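Local coordinates for protein succinate-semialdehyde dehydrogenase (Streptococcus pyogenes MGAS1882, PDB 4OGD) that probably oxidises succinic semialdehyde to succinate, using bound NADP+ as cofactor, at residues Ile195-Thr206 with Glu218-Glu229. Numbering follows the deposited sequence.
Sequences IADKRVVGVCLT and EAGKNLKKTTLE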
loop_
_atom_site.group_PDB
_atom_site.type_symbol
_atom_site.label_atom_id
_atom_site.label_comp_id
_atom_site.label_asym_id
_atom_site.label_seq_id
_atom_site.Cartn_x
_atom_site.Cartn_y
_atom_site.Cartn_z
ATOM N N ILE A 195 0.593 16.327 4.731
ATOM C CA ILE A 195 0.699 15.262 3.734
ATOM C C ILE A 195 1.660 15.644 2.606
ATOM O O ILE A 195 2.378 14.796 2.071
ATOM C CB ILE A 195 -0.689 14.891 3.184
ATOM C CG1 ILE A 195 -1.560 14.358 4.323
ATOM C CG2 ILE A 195 -0.574 13.826 2.085
ATOM C CD1 ILE A 195 -3.007 14.012 3.930
ATOM N N ALA A 196 1.700 16.930 2.271
ATOM C CA ALA A 196 2.568 17.409 1.202
ATOM C C ALA A 196 4.002 17.665 1.662
ATOM O O ALA A 196 4.869 17.981 0.854
ATOM C CB ALA A 196 1.984 18.672 0.584
ATOM N N ASP A 197 4.253 17.543 2.959
ATOM C CA ASP A 197 5.570 17.869 3.494
ATOM C C ASP A 197 6.516 16.708 3.237
ATOM O O ASP A 197 6.171 15.560 3.511
ATOM C CB ASP A 197 5.475 18.144 4.997
ATOM C CG ASP A 197 6.754 18.730 5.561
ATOM O OD1 ASP A 197 7.711 17.965 5.808
ATOM O OD2 ASP A 197 6.809 19.963 5.744
ATOM N N LYS A 198 7.709 16.992 2.720
ATOM C CA LYS A 198 8.625 15.917 2.346
ATOM C C LYS A 198 9.185 15.129 3.529
ATOM O O LYS A 198 9.743 14.051 3.343
ATOM C CB LYS A 198 9.757 16.436 1.452
ATOM C CG LYS A 198 10.709 17.384 2.131
ATOM C CD LYS A 198 11.704 17.901 1.113
ATOM C CE LYS A 198 12.848 18.642 1.767
ATOM N NZ LYS A 198 13.872 18.986 0.739
ATOM N N ARG A 199 9.034 15.655 4.741
ATOM C CA ARG A 199 9.482 14.933 5.927
ATOM C C ARG A 199 8.497 13.827 6.284
ATOM O O ARG A 199 8.844 12.875 6.981
ATOM C CB ARG A 199 9.667 15.891 7.106
ATOM C CG ARG A 199 10.845 16.840 6.919
ATOM C CD ARG A 199 10.800 18.022 7.890
ATOM N NE ARG A 199 9.685 18.920 7.600
ATOM C CZ ARG A 199 9.566 20.156 8.082
ATOM N NH1 ARG A 199 10.506 20.658 8.876
ATOM N NH2 ARG A 199 8.508 20.897 7.762
ATOM N N VAL A 200 7.271 13.959 5.786
ATOM C CA VAL A 200 6.224 12.968 6.018
ATOM C C VAL A 200 6.218 11.932 4.892
ATOM O O VAL A 200 6.179 12.282 3.705
ATOM C CB VAL A 200 4.856 13.654 6.188
ATOM C CG1 VAL A 200 3.743 12.635 6.284
ATOM C CG2 VAL A 200 4.897 14.550 7.436
ATOM N N VAL A 201 6.288 10.655 5.263
ATOM C CA VAL A 201 6.556 9.603 4.285
ATOM C C VAL A 201 5.466 8.544 4.187
ATOM O O VAL A 201 5.622 7.539 3.489
ATOM C CB VAL A 201 7.897 8.897 4.584
ATOM C CG1 VAL A 201 9.029 9.923 4.630
ATOM C CG2 VAL A 201 7.820 8.117 5.896
ATOM N N GLY A 202 4.361 8.762 4.884
ATOM C CA GLY A 202 3.288 7.790 4.885
ATOM C C GLY A 202 2.126 8.312 5.690
ATOM O O GLY A 202 2.302 9.117 6.608
ATOM N N VAL A 203 0.931 7.861 5.335
ATOM C CA VAL A 203 -0.266 8.233 6.078
ATOM C C VAL A 203 -1.079 6.979 6.377
ATOM O O VAL A 203 -1.430 6.226 5.472
ATOM C CB VAL A 203 -1.150 9.228 5.294
ATOM C CG1 VAL A 203 -2.315 9.665 6.156
ATOM C CG2 VAL A 203 -0.334 10.445 4.835
ATOM N N CYS A 204 -1.375 6.744 7.652
ATOM C CA CYS A 204 -2.282 5.658 8.009
ATOM C C CYS A 204 -3.552 6.265 8.568
ATOM O O CYS A 204 -3.510 7.114 9.459
ATOM C CB CYS A 204 -1.644 4.681 9.013
ATOM S SG CYS A 204 -0.916 5.464 10.483
ATOM N N LEU A 205 -4.691 5.844 8.036
ATOM C CA LEU A 205 -5.959 6.379 8.497
ATOM C C LEU A 205 -6.907 5.277 8.908
ATOM O O LEU A 205 -7.022 4.252 8.238
ATOM C CB LEU A 205 -6.617 7.232 7.403
ATOM C CG LEU A 205 -7.972 7.873 7.738
ATOM C CD1 LEU A 205 -8.087 9.227 7.058
ATOM C CD2 LEU A 205 -9.164 6.989 7.336
ATOM N N THR A 206 -7.594 5.522 10.014
ATOM C CA THR A 206 -8.739 4.726 10.416
ATOM C C THR A 206 -9.898 5.692 10.562
ATOM O O THR A 206 -9.767 6.736 11.200
ATOM C CB THR A 206 -8.474 4.023 11.750
ATOM O OG1 THR A 206 -7.337 3.162 11.602
ATOM C CG2 THR A 206 -9.676 3.181 12.141
ATOM N N GLU A 218 -5.238 13.138 -1.337
ATOM C CA GLU A 218 -4.156 14.079 -1.063
ATOM C C GLU A 218 -2.807 13.348 -0.973
ATOM O O GLU A 218 -1.788 13.836 -1.459
ATOM C CB GLU A 218 -4.453 14.866 0.225
ATOM C CG GLU A 218 -3.420 15.929 0.568
ATOM C CD GLU A 218 -3.402 17.099 -0.411
ATOM O OE1 GLU A 218 -4.464 17.420 -0.993
ATOM O OE2 GLU A 218 -2.319 17.700 -0.592
ATOM N N ALA A 219 -2.806 12.168 -0.364
ATOM C CA ALA A 219 -1.587 11.373 -0.291
ATOM C C ALA A 219 -1.094 10.972 -1.679
ATOM O O ALA A 219 0.096 11.046 -1.963
ATOM C CB ALA A 219 -1.803 10.140 0.572
ATOM N N GLY A 220 -2.010 10.545 -2.544
ATOM C CA GLY A 220 -1.630 10.140 -3.888
ATOM C C GLY A 220 -1.027 11.294 -4.665
ATOM O O GLY A 220 -0.014 11.126 -5.347
ATOM N N LYS A 221 -1.645 12.467 -4.548
ATOM C CA LYS A 221 -1.133 13.683 -5.192
ATOM C C LYS A 221 0.337 13.913 -4.834
ATOM O O LYS A 221 1.122 14.418 -5.645
ATOM C CB LYS A 221 -1.984 14.884 -4.763
ATOM C CG LYS A 221 -1.603 16.224 -5.379
ATOM C CD LYS A 221 -2.578 17.301 -4.910
ATOM C CE LYS A 221 -2.169 18.690 -5.382
ATOM N NZ LYS A 221 -3.272 19.679 -5.167
ATOM N N ASN A 222 0.706 13.503 -3.622
ATOM C CA ASN A 222 2.040 13.739 -3.081
ATOM C C ASN A 222 2.916 12.494 -3.014
ATOM O O ASN A 222 3.985 12.507 -2.391
ATOM C CB ASN A 222 1.925 14.377 -1.692
ATOM C CG ASN A 222 1.363 15.787 -1.753
ATOM O OD1 ASN A 222 2.051 16.712 -2.180
ATOM N ND2 ASN A 222 0.105 15.951 -1.356
ATOM N N LEU A 223 2.473 11.432 -3.686
ATOM C CA LEU A 223 3.213 10.178 -3.776
ATOM C C LEU A 223 3.448 9.528 -2.420
ATOM O O LEU A 223 4.440 8.833 -2.241
ATOM C CB LEU A 223 4.555 10.378 -4.494
ATOM C CG LEU A 223 4.473 11.048 -5.863
ATOM C CD1 LEU A 223 5.870 11.332 -6.392
ATOM C CD2 LEU A 223 3.698 10.182 -6.837
ATOM N N LYS A 224 2.536 9.747 -1.475
ATOM C CA LYS A 224 2.678 9.154 -0.143
ATOM C C LYS A 224 1.905 7.836 -0.017
ATOM O O LYS A 224 0.733 7.762 -0.377
ATOM C CB LYS A 224 2.213 10.134 0.941
ATOM C CG LYS A 224 2.935 11.484 0.907
ATOM C CD LYS A 224 4.431 11.304 1.117
ATOM C CE LYS A 224 5.219 12.557 0.715
ATOM N NZ LYS A 224 5.043 13.715 1.643
ATOM N N LYS A 225 2.576 6.808 0.502
ATOM C CA LYS A 225 1.948 5.510 0.773
ATOM C C LYS A 225 0.865 5.656 1.838
ATOM O O LYS A 225 1.003 6.449 2.781
ATOM C CB LYS A 225 3.018 4.528 1.258
ATOM C CG LYS A 225 2.602 3.060 1.287
ATOM C CD LYS A 225 3.746 2.217 1.833
ATOM C CE LYS A 225 3.572 0.752 1.478
ATOM N NZ LYS A 225 4.747 -0.064 1.902
ATOM N N THR A 226 -0.223 4.903 1.683
ATOM C CA THR A 226 -1.282 4.893 2.686
ATOM C C THR A 226 -1.689 3.489 3.091
ATOM O O THR A 226 -1.489 2.527 2.345
ATOM C CB THR A 226 -2.563 5.563 2.178
ATOM O OG1 THR A 226 -2.925 4.992 0.910
ATOM C CG2 THR A 226 -2.365 7.061 2.022
ATOM N N THR A 227 -2.264 3.392 4.287
ATOM C CA THR A 227 -3.141 2.277 4.630
ATOM C C THR A 227 -4.464 2.898 5.057
ATOM O O THR A 227 -4.483 3.993 5.637
ATOM C CB THR A 227 -2.595 1.430 5.783
ATOM O OG1 THR A 227 -2.369 2.268 6.927
ATOM C CG2 THR A 227 -1.301 0.744 5.372
ATOM N N LEU A 228 -5.564 2.213 4.763
ATOM C CA LEU A 228 -6.895 2.704 5.113
ATOM C C LEU A 228 -7.685 1.632 5.844
ATOM O O LEU A 228 -7.899 0.537 5.321
ATOM C CB LEU A 228 -7.681 3.110 3.861
ATOM C CG LEU A 228 -7.156 4.275 3.024
ATOM C CD1 LEU A 228 -8.099 4.536 1.865
ATOM C CD2 LEU A 228 -6.979 5.529 3.876
ATOM N N GLU A 229 -8.146 1.975 7.043
ATOM C CA GLU A 229 -8.995 1.106 7.845
ATOM C C GLU A 229 -10.331 1.807 7.991
ATOM O O GLU A 229 -10.464 2.764 8.762
ATOM C CB GLU A 229 -8.357 0.866 9.217
ATOM C CG GLU A 229 -7.045 0.088 9.174
ATOM C CD GLU A 229 -7.231 -1.419 9.184
ATOM O OE1 GLU A 229 -8.389 -1.900 9.283
ATOM O OE2 GLU A 229 -6.199 -2.137 9.085
HETATM O O HOH W 1 6.349 15.613 -0.067
HETATM O O HOH W 2 5.516 7.049 0.831
HETATM O O HOH W 3 -4.779 2.378 8.297
#
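E218, in the last turn of helix 209-221, lays its CG against CG2 and CD1 of I195; the bend at chi2 keeps methylenes rather than carboxylate on the isoleucine. The small A219 lets I195 CG2 come within 3.6 Å of its CA. N222, the first residue to leave the helix, turns its amide toward A196, OD1 lying 3.4 Å from the alanine CB, while ND2 is held by the backbone O of E218. A Schellman motif ends the helix, with L223 at positive phi, and brings K224 to the end of helix 188-196. Long and flexible, the lysine curls through bends at chi2 (-61°) and chi4 (71°), and NZ donates to I195 O at 2.9 Å and V200 O at 2.8 Å, more weakly to D197 O, and to a water shared with A196 O; four acceptors surround three protons, which must be shared. Parallel pairing follows, from V203 N to K225 O (2.9 Å, 164° at the hydrogen) through to E229 N on L205 O (2.8 Å). Apolar V203, L205 and L228 suit the face under helix 209-221, the first two on I215, the last on A216, and L228 CD2 packs on L205 CB. T226 shares this face, its OG1 bonded to Y434. On the other face T227 OG1 lies against C204 CB and shares a water with L205 O, and E229 runs alongside T206. The crossover thus completes a beta-alpha-beta unit of the Rossmann-type sheet, and the ammonium of K224, in the turn before strand 225-229, pins together the end of helix 188-196, the following turn and the start of strand 200-206, an environment that probably favours the charged lysine.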